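Long-range contacts in mosquitocidal toxin (Lysinibacillus sphaericus, PDB 2VSE), which probably kills mosquitoes by ADP-ribosylating target proteins, with its enzymatic domain joined to four ricin-B-like lectin domains in one chain: residues V112-A117 with D167-P172; G303-K308 with N324-T329; N660-T665 with K676-T681; G701-S706 with W830-S835. All blocks are in the same frame, centred on the assembly; numbering follows the deposited sequence.

How the contacts relate
The contacts follow one another along the chain without touching and fall in different domains. Contact 1, in the ADP-ribosyltransferase-like region, is the most buried, with nine of its ten touching residues enclosed; hydroxyls and a carboxylate meet inside it. The other three belong to beta-trefoil regions and are partly buried. Contacts 3 and 4 are antiparallel strand pairs like contact 1, but contact 3 pairs the strands of one local hairpin and carries a salt bridge, whereas contact 4 joins the first and last strands of its domain around aromatic rings. Contact 2 has no strand pairing and joins two loops. Contacts 2 and 4 lie farthest apart, their centres about 65 Å from each other.

Contact 1 (V112-A117 with D167-P172); sequences VSTTRA and DEITFP
Glu168 reaches diagonally across the strand pair to Ser113, on the face that both share with Thr115 and Thr170. Its CG lies anti to the backbone N (chi1 -173°) and the chain stays extended, which carries the carboxylate toward the neighbouring strand. Step by step, CB stands 4.1 Å from Thr114 O and CG 3.6 Å from Ser113 OG, and CD comes 3.7 Å from Ser113 CB. At the tip OE2 meets the Ser113 hydroxyl, modelled so close that the exact length of this hydrogen bond is doubtful. Thr170 OG1 also donates to Ser113 OG at 3.0 Å, and Tyr102 of helix 99-105 is a further hydrogen-bond partner, so several groups fix this hydroxyl.

On the other face, with Ile169 and Phe171, Thr114 holds OG1 between its backbone N and carbonyl carbon (chi1 61°). From there OG1 donates to Ile169 O at 2.7 Å, while Thr114 N donates to the same oxygen, giving it two donors from one residue. OG1 also sits in plane at the edge of the Phe171 ring, 3.7 Å from CE2. The frame is antiparallel, with strand axes at 149°, and Arg116 N continues it to Asp167 O at 2.8 Å. Together with Arg68, which binds Ser113 O from strand 66-70, the Ser-Thr-Thr strand is consistent with the Arg-Ser-Glu signature of ADP-ribosyltransferases.

Contact 2 (G303-K308 with N324-T329); sequences GFENQK and NRETPT
Asn324 turns its CG anti to the backbone N (chi1 -165°), which carries the amide to the carbonyl of Asn306. ND2 donates to Asn306 O at 3.1 Å in a nearly straight bond (164°). The acceptor lies in the amide plane of Asn324, yet ND2 stands 57° out of the Asn306 carbonyl plane. The other end of this amide is held within its own loop: OD1 accepts from Thr327 N on an in-plane lone pair, an Asx motif that fixes the rotation of the group. Next to it, Arg325 N donates to Lys308 O at 2.8 Å, and Arg325 CB packs 3.6 Å from Glu305 O.

The backbone brings Glu326 CB within 3.4 Å of Asn306 N, and the bend at the second torsion turns OE1 back to 3.4 Å from Glu305 CB. A water accepts from Asn306 N at 2.9 Å and gives a weak bond to Glu326 OE1. The bent Glu305 directs OE2 to Lys308 NZ, a salt bridge of 2.8 Å, and the same oxygen pairs with Arg517, while Tyr413 also binds Lys308 NZ.

Gln307 and Lys308 precede Trp309 in a QxW sequence, the ricin-B signature. The turn enters strand 309-314, the partner loop leaves strand 319-324, and Leu287 at the end of strand 283-287 adds a backbone bond to Asn306.

Contact 3 (N660-T665 with K676-T681); sequences NKIFGT and KAQDVT
Strands 661-664 and 673-679 form a beta hairpin, part of a four-stranded antiparallel sheet in a trefoil-type domain of the HA-17 family, and Ile662 against Gln678 is one of its hydrogen-bonded pairs. Backbone bonds come first. Ile662 N and O both bond to Gln678, the former at 3.0 Å to its O, and Gly664 forms the same two-way pairing with Lys676. Beyond the strand, Val680 N still reaches Asn660 O at 3.1 Å. The strand axes stand at 134°, a marked twist.

The charged group lies on the face of Lys661 and Asp679, whose side chains run side by side. A bend at the second torsion of Lys661 brings NZ to Asp679 OD1 at 2.8 Å, approaching from above the carboxylate plane (48° out of it). A water accepts from the same NZ and donates to Ala677 O at 3.2 Å, so the ammonium is tied to both the carboxylate and the strand backbone.

The apolar pair across the two segments is Ile662 with Val680, which cross at about a right angle, CG2 of Ile662 lying 3.3 Å from Val680 CG1. Arg654 of strand 651-655 touches both. Phe663, on the face of Lys661, packs against the rings of Trp641, Trp688 and Phe653.

Finally, the extended Gln678 side chain passes Gly664, where no side chain obstructs it, and NE2 gives a weak bond of 3.1 Å to Thr665 O.

Contact 4 (G701-S706 with W830-S835); sequences GYFNIS and WNFIPS
Phe832 turns a ring edge toward the face of Phe703 in a T-shaped stack, with centroids 6.0 Å apart and planes at 86°. The two side chains cross at about a right angle, and Phe832 CB rests 3.8 Å from Phe703 CD1. Ile705 then lies alongside Phe832, pointing the same way. Its two branches divide the work: CG1, anti to the carbonyl carbon (chi1 -58°), touches Phe832 CE1 at 3.8 Å, while CG2 reaches Trp830 CE3 at 3.7 Å. Phe699 adds a third ring against both phenylalanines, and Ile794 of strand 791-796 covers Ile705, Trp830 and Phe832.

These residues sit on strands 701-707 and 830-834, the first and last of a ricin-B-like trefoil domain. Their antiparallel pairing brings its two ends together across more than 120 residues of chain. Asn704 pairs in both directions with Ile833, its N donating to Ile833 O at 2.8 Å, and Ser706 does likewise with Asn831. At the end of the pairing Ser835 N donates to Tyr702 O at 2.8 Å, standing well above the carbonyl plane (52° out of it).

On the other face the contact becomes polar. Asn831 ND2 donates in its amide plane to Ser706 OG at 3.1 Å, and Ile833 CD1 lies 3.5 Å from the same hydroxyl. Ser835 CB packs against the Asn704 amide, whose polar atoms are bound by Gln735 O and Asn729 ND2, and Ser835 OG is hydrogen-bonded to Ser736 OG.

Contact 1 (V112-A117 with D167-P172)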
loop_
_atom_site.group_PDB
_atom_site.type_symbol
_atom_site.label_atom_id
_atom_site.label_comp_id
_atom_site.label_asym_id
_atom_site.label_seq_id
_atom_site.Cartn_x
_atom_site.Cartn_y
_atom_site.Cartn_z
ATOM N N VAL A 112 0.297 -4.804 9.647
ATOM C CA VAL A 112 0.694 -3.697 10.491
ATOM C C VAL A 112 -0.490 -3.460 11.402
ATOM O O VAL A 112 -1.611 -3.268 10.924
ATOM C CB VAL A 112 0.996 -2.424 9.654
ATOM C CG1 VAL A 112 1.162 -1.197 10.558
ATOM C CG2 VAL A 112 2.234 -2.630 8.804
ATOM N N SER A 113 -0.254 -3.501 12.708
ATOM C CA SER A 113 -1.346 -3.284 13.660
ATOM C C SER A 113 -1.468 -1.861 14.217
ATOM O O SER A 113 -0.489 -1.104 14.271
ATOM C CB SER A 113 -1.295 -4.309 14.780
ATOM O OG SER A 113 -1.714 -5.572 14.288
ATOM N N THR A 114 -2.698 -1.520 14.596
ATOM C CA THR A 114 -3.054 -0.263 15.238
ATOM C C THR A 114 -4.006 -0.616 16.372
ATOM O O THR A 114 -4.520 -1.735 16.404
ATOM C CB THR A 114 -3.817 0.641 14.270
ATOM O OG1 THR A 114 -5.029 -0.019 13.866
ATOM C CG2 THR A 114 -2.972 0.966 13.044
ATOM N N THR A 115 -4.247 0.322 17.291
ATOM C CA THR A 115 -5.244 0.143 18.354
ATOM C C THR A 115 -6.272 1.283 18.375
ATOM O O THR A 115 -5.907 2.450 18.215
ATOM C CB THR A 115 -4.587 -0.055 19.758
ATOM O OG1 THR A 115 -5.576 -0.468 20.706
ATOM C CG2 THR A 115 -3.900 1.214 20.255
ATOM N N ARG A 116 -7.548 0.934 18.563
ATOM C CA ARG A 116 -8.640 1.913 18.587
ATOM C C ARG A 116 -8.356 2.980 19.623
ATOM O O ARG A 116 -7.779 2.692 20.664
ATOM C CB ARG A 116 -9.982 1.269 18.955
ATOM C CG ARG A 116 -10.428 0.096 18.102
ATOM C CD ARG A 116 -11.893 -0.289 18.396
ATOM N NE ARG A 116 -12.827 0.564 17.654
ATOM C CZ ARG A 116 -13.863 1.219 18.176
ATOM N NH1 ARG A 116 -14.157 1.123 19.468
ATOM N NH2 ARG A 116 -14.631 1.963 17.391
ATOM N N ALA A 117 -8.763 4.210 19.342
ATOM C CA ALA A 117 -8.807 5.239 20.379
ATOM C C ALA A 117 -10.021 4.955 21.259
ATOM O O ALA A 117 -11.031 4.459 20.755
ATOM C CB ALA A 117 -8.900 6.631 19.754
ATOM N N ASP A 167 -8.766 -4.081 21.165
ATOM C CA ASP A 167 -8.861 -2.894 20.326
ATOM C C ASP A 167 -7.906 -2.926 19.127
ATOM O O ASP A 167 -7.730 -1.906 18.438
ATOM C CB ASP A 167 -8.620 -1.626 21.153
ATOM C CG ASP A 167 -9.802 -1.264 22.033
ATOM O OD1 ASP A 167 -10.955 -1.298 21.545
ATOM O OD2 ASP A 167 -9.575 -0.926 23.213
ATOM N N GLU A 168 -7.301 -4.085 18.861
ATOM C CA GLU A 168 -6.359 -4.193 17.746
ATOM C C GLU A 168 -7.072 -4.197 16.393
ATOM O O GLU A 168 -7.999 -4.969 16.164
ATOM C CB GLU A 168 -5.420 -5.407 17.899
ATOM C CG GLU A 168 -4.285 -5.468 16.839
ATOM C CD GLU A 168 -3.086 -6.325 17.257
ATOM O OE1 GLU A 168 -3.002 -6.717 18.448
ATOM O OE2 GLU A 168 -2.219 -6.608 16.392
ATOM N N ILE A 169 -6.649 -3.293 15.515
ATOM C CA ILE A 169 -7.105 -3.269 14.125
ATOM C C ILE A 169 -5.867 -3.437 13.258
ATOM O O ILE A 169 -4.894 -2.699 13.418
ATOM C CB ILE A 169 -7.840 -1.947 13.741
ATOM C CG1 ILE A 169 -8.958 -1.601 14.742
ATOM C CG2 ILE A 169 -8.326 -1.997 12.276
ATOM C CD1 ILE A 169 -10.113 -2.598 14.848
ATOM N N THR A 170 -5.919 -4.406 12.344
ATOM C CA THR A 170 -4.752 -4.839 11.580
ATOM C C THR A 170 -4.878 -4.527 10.085
ATOM O O THR A 170 -5.924 -4.771 9.481
ATOM C CB THR A 170 -4.518 -6.360 11.781
ATOM O OG1 THR A 170 -4.297 -6.623 13.174
ATOM C CG2 THR A 170 -3.320 -6.838 10.987
ATOM N N PHE A 171 -3.806 -4.014 9.489
ATOM C CA PHE A 171 -3.838 -3.601 8.092
ATOM C C PHE A 171 -2.914 -4.444 7.196
ATOM O O PHE A 171 -1.688 -4.363 7.308
ATOM C CB PHE A 171 -3.483 -2.116 7.970
ATOM C CG PHE A 171 -4.561 -1.194 8.449
ATOM C CD1 PHE A 171 -5.406 -0.571 7.544
ATOM C CD2 PHE A 171 -4.732 -0.943 9.806
ATOM C CE1 PHE A 171 -6.414 0.294 7.985
ATOM C CE2 PHE A 171 -5.733 -0.079 10.248
ATOM C CZ PHE A 171 -6.576 0.540 9.330
ATOM N N PRO A 172 -3.500 -5.268 6.311
ATOM C CA PRO A 172 -2.667 -6.042 5.404
ATOM C C PRO A 172 -2.049 -5.136 4.355
ATOM O O PRO A 172 -2.769 -4.401 3.666
ATOM C CB PRO A 172 -3.664 -7.018 4.752
ATOM C CG PRO A 172 -4.894 -6.972 5.616
ATOM C CD PRO A 172 -4.928 -5.560 6.112
#

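Contact 2 (G303-K308 with N324-T329)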
loop_
_atom_site.group_PDB
_atom_site.type_symbol
_atom_site.label_atom_id
_atom_site.label_comp_id
_atom_site.label_asym_id
_atom_site.label_seq_id
_atom_site.Cartn_x
_atom_site.Cartn_y
_atom_site.Cartn_z
ATOM N N GLY A 303 -3.291 27.947 -7.331
ATOM C CA GLY A 303 -2.147 27.786 -6.448
ATOM C C GLY A 303 -1.030 28.801 -6.620
ATOM O O GLY A 303 0.143 28.460 -6.511
ATOM N N PHE A 304 -1.394 30.046 -6.903
ATOM C CA PHE A 304 -0.447 31.149 -6.954
ATOM C C PHE A 304 -0.020 31.549 -5.540
ATOM O O PHE A 304 -0.799 31.404 -4.594
ATOM C CB PHE A 304 -1.094 32.350 -7.635
ATOM C CG PHE A 304 -1.222 32.218 -9.126
ATOM C CD1 PHE A 304 -0.103 32.324 -9.945
ATOM C CD2 PHE A 304 -2.466 32.034 -9.715
ATOM C CE1 PHE A 304 -0.220 32.219 -11.328
ATOM C CE2 PHE A 304 -2.591 31.938 -11.091
ATOM C CZ PHE A 304 -1.467 32.024 -11.900
ATOM N N GLU A 305 1.199 32.067 -5.397
ATOM C CA GLU A 305 1.659 32.561 -4.097
ATOM C C GLU A 305 0.721 33.612 -3.505
ATOM O O GLU A 305 0.432 33.572 -2.301
ATOM C CB GLU A 305 3.103 33.062 -4.148
ATOM C CG GLU A 305 4.139 31.969 -4.429
ATOM C CD GLU A 305 3.956 30.734 -3.551
ATOM O OE1 GLU A 305 4.337 30.777 -2.364
ATOM O OE2 GLU A 305 3.434 29.711 -4.056
ATOM N N ASN A 306 0.200 34.511 -4.342
ATOM C CA ASN A 306 -0.753 35.535 -3.867
ATOM C C ASN A 306 -2.108 34.965 -3.443
ATOM O O ASN A 306 -3.002 35.705 -3.027
ATOM C CB ASN A 306 -0.949 36.659 -4.891
ATOM C CG ASN A 306 -1.801 36.238 -6.089
ATOM O OD1 ASN A 306 -1.987 35.055 -6.359
ATOM N ND2 ASN A 306 -2.315 37.214 -6.816
ATOM N N GLN A 307 -2.259 33.650 -3.572
ATOM C CA GLN A 307 -3.473 32.956 -3.139
ATOM C C GLN A 307 -3.221 32.141 -1.873
ATOM O O GLN A 307 -4.009 31.262 -1.525
ATOM C CB GLN A 307 -3.999 32.036 -4.239
ATOM C CG GLN A 307 -4.573 32.761 -5.420
ATOM C CD GLN A 307 -5.071 31.822 -6.494
ATOM O OE1 GLN A 307 -4.393 30.859 -6.860
ATOM N NE2 GLN A 307 -6.263 32.105 -7.022
ATOM N N LYS A 308 -2.114 32.440 -1.195
ATOM C CA LYS A 308 -1.750 31.749 0.040
ATOM C C LYS A 308 -1.460 32.778 1.142
ATOM O O LYS A 308 -0.933 33.864 0.875
ATOM C CB LYS A 308 -0.541 30.833 -0.175
ATOM C CG LYS A 308 -0.688 29.812 -1.305
ATOM C CD LYS A 308 0.611 29.067 -1.536
ATOM C CE LYS A 308 0.600 28.305 -2.848
ATOM N NZ LYS A 308 1.895 27.596 -3.058
ATOM N N ASN A 324 -0.199 37.933 3.437
ATOM C CA ASN A 324 -0.094 37.316 2.125
ATOM C C ASN A 324 1.266 36.671 1.947
ATOM O O ASN A 324 2.265 37.191 2.437
ATOM C CB ASN A 324 -0.350 38.332 1.016
ATOM C CG ASN A 324 -0.606 37.667 -0.317
ATOM O OD1 ASN A 324 0.266 37.639 -1.173
ATOM N ND2 ASN A 324 -1.789 37.091 -0.481
ATOM N N ARG A 325 1.306 35.544 1.245
ATOM C CA ARG A 325 2.573 34.849 1.028
ATOM C C ARG A 325 3.450 35.461 -0.047
ATOM O O ARG A 325 4.663 35.544 0.124
ATOM C CB ARG A 325 2.347 33.359 0.796
ATOM C CG ARG A 325 2.210 32.641 2.118
ATOM C CD ARG A 325 3.471 31.881 2.564
ATOM N NE ARG A 325 4.724 32.395 2.029
ATOM C CZ ARG A 325 5.847 31.682 1.950
ATOM N NH1 ARG A 325 5.873 30.412 2.362
ATOM N NH2 ARG A 325 6.953 32.240 1.454
ATOM N N GLU A 326 2.827 35.889 -1.140
ATOM C CA GLU A 326 3.513 36.607 -2.217
ATOM C C GLU A 326 4.090 37.952 -1.729
ATOM O O GLU A 326 5.222 38.308 -2.057
ATOM C CB GLU A 326 2.539 36.802 -3.385
ATOM C CG GLU A 326 2.928 37.838 -4.415
ATOM C CD GLU A 326 3.619 37.266 -5.626
ATOM O OE1 GLU A 326 3.818 36.035 -5.722
ATOM O OE2 GLU A 326 3.968 38.070 -6.509
ATOM N N THR A 327 3.305 38.677 -0.931
ATOM C CA THR A 327 3.722 39.977 -0.407
ATOM C C THR A 327 3.518 39.992 1.110
ATOM O O THR A 327 2.537 40.566 1.603
ATOM C CB THR A 327 2.950 41.138 -1.102
ATOM O OG1 THR A 327 2.870 40.885 -2.514
ATOM C CG2 THR A 327 3.634 42.497 -0.863
ATOM N N PRO A 328 4.457 39.361 1.854
ATOM C CA PRO A 328 4.343 39.134 3.309
ATOM C C PRO A 328 4.129 40.397 4.149
ATOM O O PRO A 328 3.541 40.303 5.226
ATOM C CB PRO A 328 5.678 38.463 3.670
ATOM C CG PRO A 328 6.170 37.891 2.387
ATOM C CD PRO A 328 5.732 38.839 1.324
ATOM N N THR A 329 4.593 41.557 3.674
ATOM C CA THR A 329 4.350 42.821 4.385
ATOM C C THR A 329 2.902 43.317 4.273
ATOM O O THR A 329 2.556 44.356 4.842
ATOM C CB THR A 329 5.270 43.988 3.901
ATOM O OG1 THR A 329 5.146 44.140 2.486
ATOM C CG2 THR A 329 6.726 43.756 4.273
HETATM O O HOH W 1 1.271 35.180 -6.952
#

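Contact 3 (N660-T665 with K676-T681)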
loop_
_atom_site.group_PDB
_atom_site.type_symbol
_atom_site.label_atom_id
_atom_site.label_comp_id
_atom_site.label_asym_id
_atom_site.label_seq_id
_atom_site.Cartn_x
_atom_site.Cartn_y
_atom_site.Cartn_z
ATOM N N ASN A 660 6.377 -6.940 -25.393
ATOM C CA ASN A 660 5.113 -7.509 -25.865
ATOM C C ASN A 660 5.158 -9.045 -25.904
ATOM O O ASN A 660 4.119 -9.693 -26.006
ATOM C CB ASN A 660 4.756 -6.924 -27.247
ATOM C CG ASN A 660 3.378 -7.367 -27.760
ATOM O OD1 ASN A 660 2.424 -7.529 -26.993
ATOM N ND2 ASN A 660 3.275 -7.550 -29.075
ATOM N N LYS A 661 6.364 -9.614 -25.816
ATOM C CA LYS A 661 6.562 -11.070 -25.784
ATOM C C LYS A 661 6.747 -11.624 -24.371
ATOM O O LYS A 661 7.494 -11.069 -23.566
ATOM C CB LYS A 661 7.779 -11.488 -26.621
ATOM C CG LYS A 661 7.694 -11.184 -28.106
ATOM C CD LYS A 661 6.678 -12.055 -28.834
ATOM C CE LYS A 661 6.548 -11.618 -30.287
ATOM N NZ LYS A 661 5.329 -12.188 -30.912
ATOM N N ILE A 662 6.072 -12.734 -24.091
ATOM C CA ILE A 662 6.229 -13.449 -22.829
ATOM C C ILE A 662 6.464 -14.928 -23.093
ATOM O O ILE A 662 6.209 -15.409 -24.199
ATOM C CB ILE A 662 4.968 -13.359 -21.999
ATOM C CG1 ILE A 662 3.806 -13.991 -22.778
ATOM C CG2 ILE A 662 4.702 -11.917 -21.593
ATOM C CD1 ILE A 662 2.485 -13.630 -22.240
ATOM N N PHE A 663 6.945 -15.654 -22.091
ATOM C CA PHE A 663 7.057 -17.103 -22.241
ATOM C C PHE A 663 5.909 -17.867 -21.580
ATOM O O PHE A 663 5.583 -17.658 -20.403
ATOM C CB PHE A 663 8.453 -17.663 -21.885
ATOM C CG PHE A 663 8.833 -17.547 -20.432
ATOM C CD1 PHE A 663 8.451 -18.521 -19.511
ATOM C CD2 PHE A 663 9.620 -16.489 -19.988
ATOM C CE1 PHE A 663 8.813 -18.423 -18.174
ATOM C CE2 PHE A 663 10.003 -16.392 -18.654
ATOM C CZ PHE A 663 9.593 -17.351 -17.745
ATOM N N GLY A 664 5.290 -18.731 -22.378
ATOM C CA GLY A 664 4.155 -19.526 -21.947
ATOM C C GLY A 664 4.044 -20.746 -22.823
ATOM O O GLY A 664 5.011 -21.149 -23.474
ATOM N N THR A 665 2.860 -21.340 -22.845
ATOM C CA THR A 665 2.616 -22.500 -23.672
ATOM C C THR A 665 1.531 -22.166 -24.670
ATOM O O THR A 665 0.657 -21.338 -24.386
ATOM C CB THR A 665 2.174 -23.695 -22.820
ATOM O OG1 THR A 665 1.033 -23.322 -22.038
ATOM C CG2 THR A 665 3.293 -24.117 -21.881
ATOM N N LYS A 676 6.771 -21.305 -25.469
ATOM C CA LYS A 676 6.772 -20.533 -26.696
ATOM C C LYS A 676 6.627 -19.075 -26.333
ATOM O O LYS A 676 5.908 -18.740 -25.387
ATOM C CB LYS A 676 5.625 -20.974 -27.613
ATOM C CG LYS A 676 5.783 -22.373 -28.214
ATOM C CD LYS A 676 6.867 -22.396 -29.323
ATOM C CE LYS A 676 6.862 -23.823 -29.967
ATOM N NZ LYS A 676 7.406 -23.723 -31.383
ATOM N N ALA A 677 7.334 -18.218 -27.070
ATOM C CA ALA A 677 7.204 -16.781 -26.915
ATOM C C ALA A 677 5.943 -16.362 -27.646
ATOM O O ALA A 677 5.695 -16.811 -28.767
ATOM C CB ALA A 677 8.416 -16.075 -27.481
ATOM N N GLN A 678 5.133 -15.527 -27.006
ATOM C CA GLN A 678 3.859 -15.119 -27.592
ATOM C C GLN A 678 3.446 -13.719 -27.156
ATOM O O GLN A 678 3.877 -13.239 -26.110
ATOM C CB GLN A 678 2.763 -16.149 -27.272
ATOM C CG GLN A 678 2.997 -16.959 -25.990
ATOM C CD GLN A 678 1.783 -17.761 -25.538
ATOM O OE1 GLN A 678 0.727 -17.733 -26.165
ATOM N NE2 GLN A 678 1.933 -18.468 -24.436
ATOM N N ASP A 679 2.624 -13.065 -27.977
ATOM C CA ASP A 679 2.017 -11.787 -27.623
ATOM C C ASP A 679 1.176 -11.924 -26.345
ATOM O O ASP A 679 0.425 -12.894 -26.183
ATOM C CB ASP A 679 1.164 -11.262 -28.787
ATOM C CG ASP A 679 1.977 -11.030 -30.072
ATOM O OD1 ASP A 679 3.177 -10.682 -29.993
ATOM O OD2 ASP A 679 1.405 -11.187 -31.176
ATOM N N VAL A 680 1.325 -10.972 -25.431
ATOM C CA VAL A 680 0.540 -10.978 -24.198
ATOM C C VAL A 680 -0.945 -11.017 -24.508
ATOM O O VAL A 680 -1.449 -10.238 -25.324
ATOM C CB VAL A 680 0.848 -9.775 -23.272
ATOM C CG1 VAL A 680 2.067 -10.059 -22.452
ATOM C CG2 VAL A 680 1.010 -8.475 -24.069
ATOM N N THR A 681 -1.640 -11.931 -23.849
ATOM C CA THR A 681 -3.038 -12.147 -24.136
ATOM C C THR A 681 -3.865 -12.178 -22.848
ATOM O O THR A 681 -5.097 -12.110 -22.886
ATOM C CB THR A 681 -3.213 -13.418 -24.994
ATOM O OG1 THR A 681 -4.503 -13.414 -25.614
ATOM C CG2 THR A 681 -3.032 -14.678 -24.167
HETATM O O HOH W 2 4.583 -14.740 -30.941
#

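Contact 4 (G701-S706 with W830-S835)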
loop_
_atom_site.group_PDB
_atom_site.type_symbol
_atom_site.label_atom_id
_atom_site.label_comp_id
_atom_site.label_asym_id
_atom_site.label_seq_id
_atom_site.Cartn_x
_atom_site.Cartn_y
_atom_site.Cartn_z
ATOM N N GLY A 701 7.368 -26.505 13.823
ATOM C CA GLY A 701 6.570 -26.856 14.979
ATOM C C GLY A 701 5.520 -27.917 14.725
ATOM O O GLY A 701 5.665 -28.771 13.845
ATOM N N TYR A 702 4.444 -27.835 15.496
ATOM C CA TYR A 702 3.477 -28.909 15.572
ATOM C C TYR A 702 2.157 -28.531 14.925
ATOM O O TYR A 702 1.713 -27.387 15.028
ATOM C CB TYR A 702 3.266 -29.273 17.041
ATOM C CG TYR A 702 4.481 -29.888 17.694
ATOM C CD1 TYR A 702 4.661 -31.275 17.694
ATOM C CD2 TYR A 702 5.447 -29.090 18.324
ATOM C CE1 TYR A 702 5.768 -31.859 18.294
ATOM C CE2 TYR A 702 6.557 -29.670 18.931
ATOM C CZ TYR A 702 6.705 -31.059 18.906
ATOM O OH TYR A 702 7.796 -31.656 19.489
ATOM N N PHE A 703 1.534 -29.500 14.272
ATOM C CA PHE A 703 0.354 -29.238 13.465
ATOM C C PHE A 703 -0.611 -30.411 13.536
ATOM O O PHE A 703 -0.179 -31.559 13.633
ATOM C CB PHE A 703 0.748 -28.982 11.999
ATOM C CG PHE A 703 1.652 -27.785 11.796
ATOM C CD1 PHE A 703 1.117 -26.517 11.571
ATOM C CD2 PHE A 703 3.038 -27.924 11.802
ATOM C CE1 PHE A 703 1.946 -25.409 11.362
ATOM C CE2 PHE A 703 3.861 -26.826 11.602
ATOM C CZ PHE A 703 3.312 -25.569 11.383
ATOM N N ASN A 704 -1.905 -30.108 13.527
ATOM C CA ASN A 704 -2.913 -31.067 13.131
ATOM C C ASN A 704 -3.018 -30.934 11.622
ATOM O O ASN A 704 -3.069 -29.813 11.095
ATOM C CB ASN A 704 -4.258 -30.737 13.765
ATOM C CG ASN A 704 -4.235 -30.787 15.285
ATOM O OD1 ASN A 704 -4.976 -30.059 15.920
ATOM N ND2 ASN A 704 -3.407 -31.652 15.868
ATOM N N ILE A 705 -2.979 -32.057 10.916
ATOM C CA ILE A 705 -3.054 -32.016 9.479
ATOM C C ILE A 705 -4.466 -32.413 9.115
ATOM O O ILE A 705 -4.826 -33.600 9.170
ATOM C CB ILE A 705 -2.004 -32.919 8.837
ATOM C CG1 ILE A 705 -0.602 -32.498 9.310
ATOM C CG2 ILE A 705 -2.094 -32.799 7.345
ATOM C CD1 ILE A 705 0.513 -33.512 9.002
ATOM N N SER A 706 -5.284 -31.410 8.792
ATOM C CA SER A 706 -6.703 -31.649 8.595
ATOM C C SER A 706 -7.101 -31.671 7.132
ATOM O O SER A 706 -6.466 -31.018 6.281
ATOM C CB SER A 706 -7.539 -30.632 9.364
ATOM O OG SER A 706 -7.602 -29.422 8.661
ATOM N N TRP A 830 -4.966 -30.549 2.074
ATOM C CA TRP A 830 -4.745 -30.510 3.512
ATOM C C TRP A 830 -4.563 -29.104 4.034
ATOM O O TRP A 830 -4.085 -28.221 3.323
ATOM C CB TRP A 830 -3.515 -31.348 3.860
ATOM C CG TRP A 830 -3.634 -32.753 3.350
ATOM C CD1 TRP A 830 -3.192 -33.237 2.151
ATOM C CD2 TRP A 830 -4.275 -33.843 4.018
ATOM N NE1 TRP A 830 -3.505 -34.579 2.042
ATOM C CE2 TRP A 830 -4.169 -34.972 3.175
ATOM C CE3 TRP A 830 -4.921 -33.977 5.255
ATOM C CZ2 TRP A 830 -4.687 -36.218 3.525
ATOM C CZ3 TRP A 830 -5.442 -35.222 5.603
ATOM C CH2 TRP A 830 -5.315 -36.324 4.739
ATOM N N ASN A 831 -4.978 -28.896 5.279
ATOM C CA ASN A 831 -4.664 -27.679 6.019
ATOM C C ASN A 831 -3.693 -28.014 7.133
ATOM O O ASN A 831 -3.651 -29.154 7.618
ATOM C CB ASN A 831 -5.900 -27.078 6.657
ATOM C CG ASN A 831 -7.092 -27.038 5.720
ATOM O OD1 ASN A 831 -7.152 -26.217 4.801
ATOM N ND2 ASN A 831 -8.079 -27.900 5.981
ATOM N N PHE A 832 -2.918 -27.020 7.552
ATOM C CA PHE A 832 -2.013 -27.180 8.671
ATOM C C PHE A 832 -2.402 -26.256 9.790
ATOM O O PHE A 832 -2.222 -25.062 9.694
ATOM C CB PHE A 832 -0.579 -26.944 8.220
ATOM C CG PHE A 832 -0.055 -28.024 7.317
ATOM C CD1 PHE A 832 0.705 -29.074 7.834
ATOM C CD2 PHE A 832 -0.358 -28.019 5.966
ATOM C CE1 PHE A 832 1.173 -30.086 7.014
ATOM C CE2 PHE A 832 0.104 -29.015 5.142
ATOM C CZ PHE A 832 0.886 -30.059 5.669
ATOM N N ILE A 833 -2.970 -26.822 10.847
ATOM C CA ILE A 833 -3.424 -26.060 11.984
ATOM C C ILE A 833 -2.445 -26.246 13.142
ATOM O O ILE A 833 -2.280 -27.371 13.647
ATOM C CB ILE A 833 -4.827 -26.525 12.472
ATOM C CG1 ILE A 833 -5.867 -26.509 11.339
ATOM C CG2 ILE A 833 -5.293 -25.674 13.675
ATOM C CD1 ILE A 833 -7.049 -27.548 11.564
ATOM N N PRO A 834 -1.817 -25.144 13.594
ATOM C CA PRO A 834 -0.916 -25.183 14.749
ATOM C C PRO A 834 -1.476 -25.998 15.896
ATOM O O PRO A 834 -2.641 -25.842 16.252
ATOM C CB PRO A 834 -0.802 -23.712 15.142
ATOM C CG PRO A 834 -0.909 -22.990 13.832
ATOM C CD PRO A 834 -1.907 -23.780 13.024
ATOM N N SER A 835 -0.662 -26.898 16.435
ATOM C CA SER A 835 -1.064 -27.686 17.592
ATOM C C SER A 835 0.014 -27.615 18.639
ATOM O O SER A 835 0.952 -26.822 18.528
ATOM C CB SER A 835 -1.342 -29.149 17.233
ATOM O OG SER A 835 -0.210 -29.780 16.665
#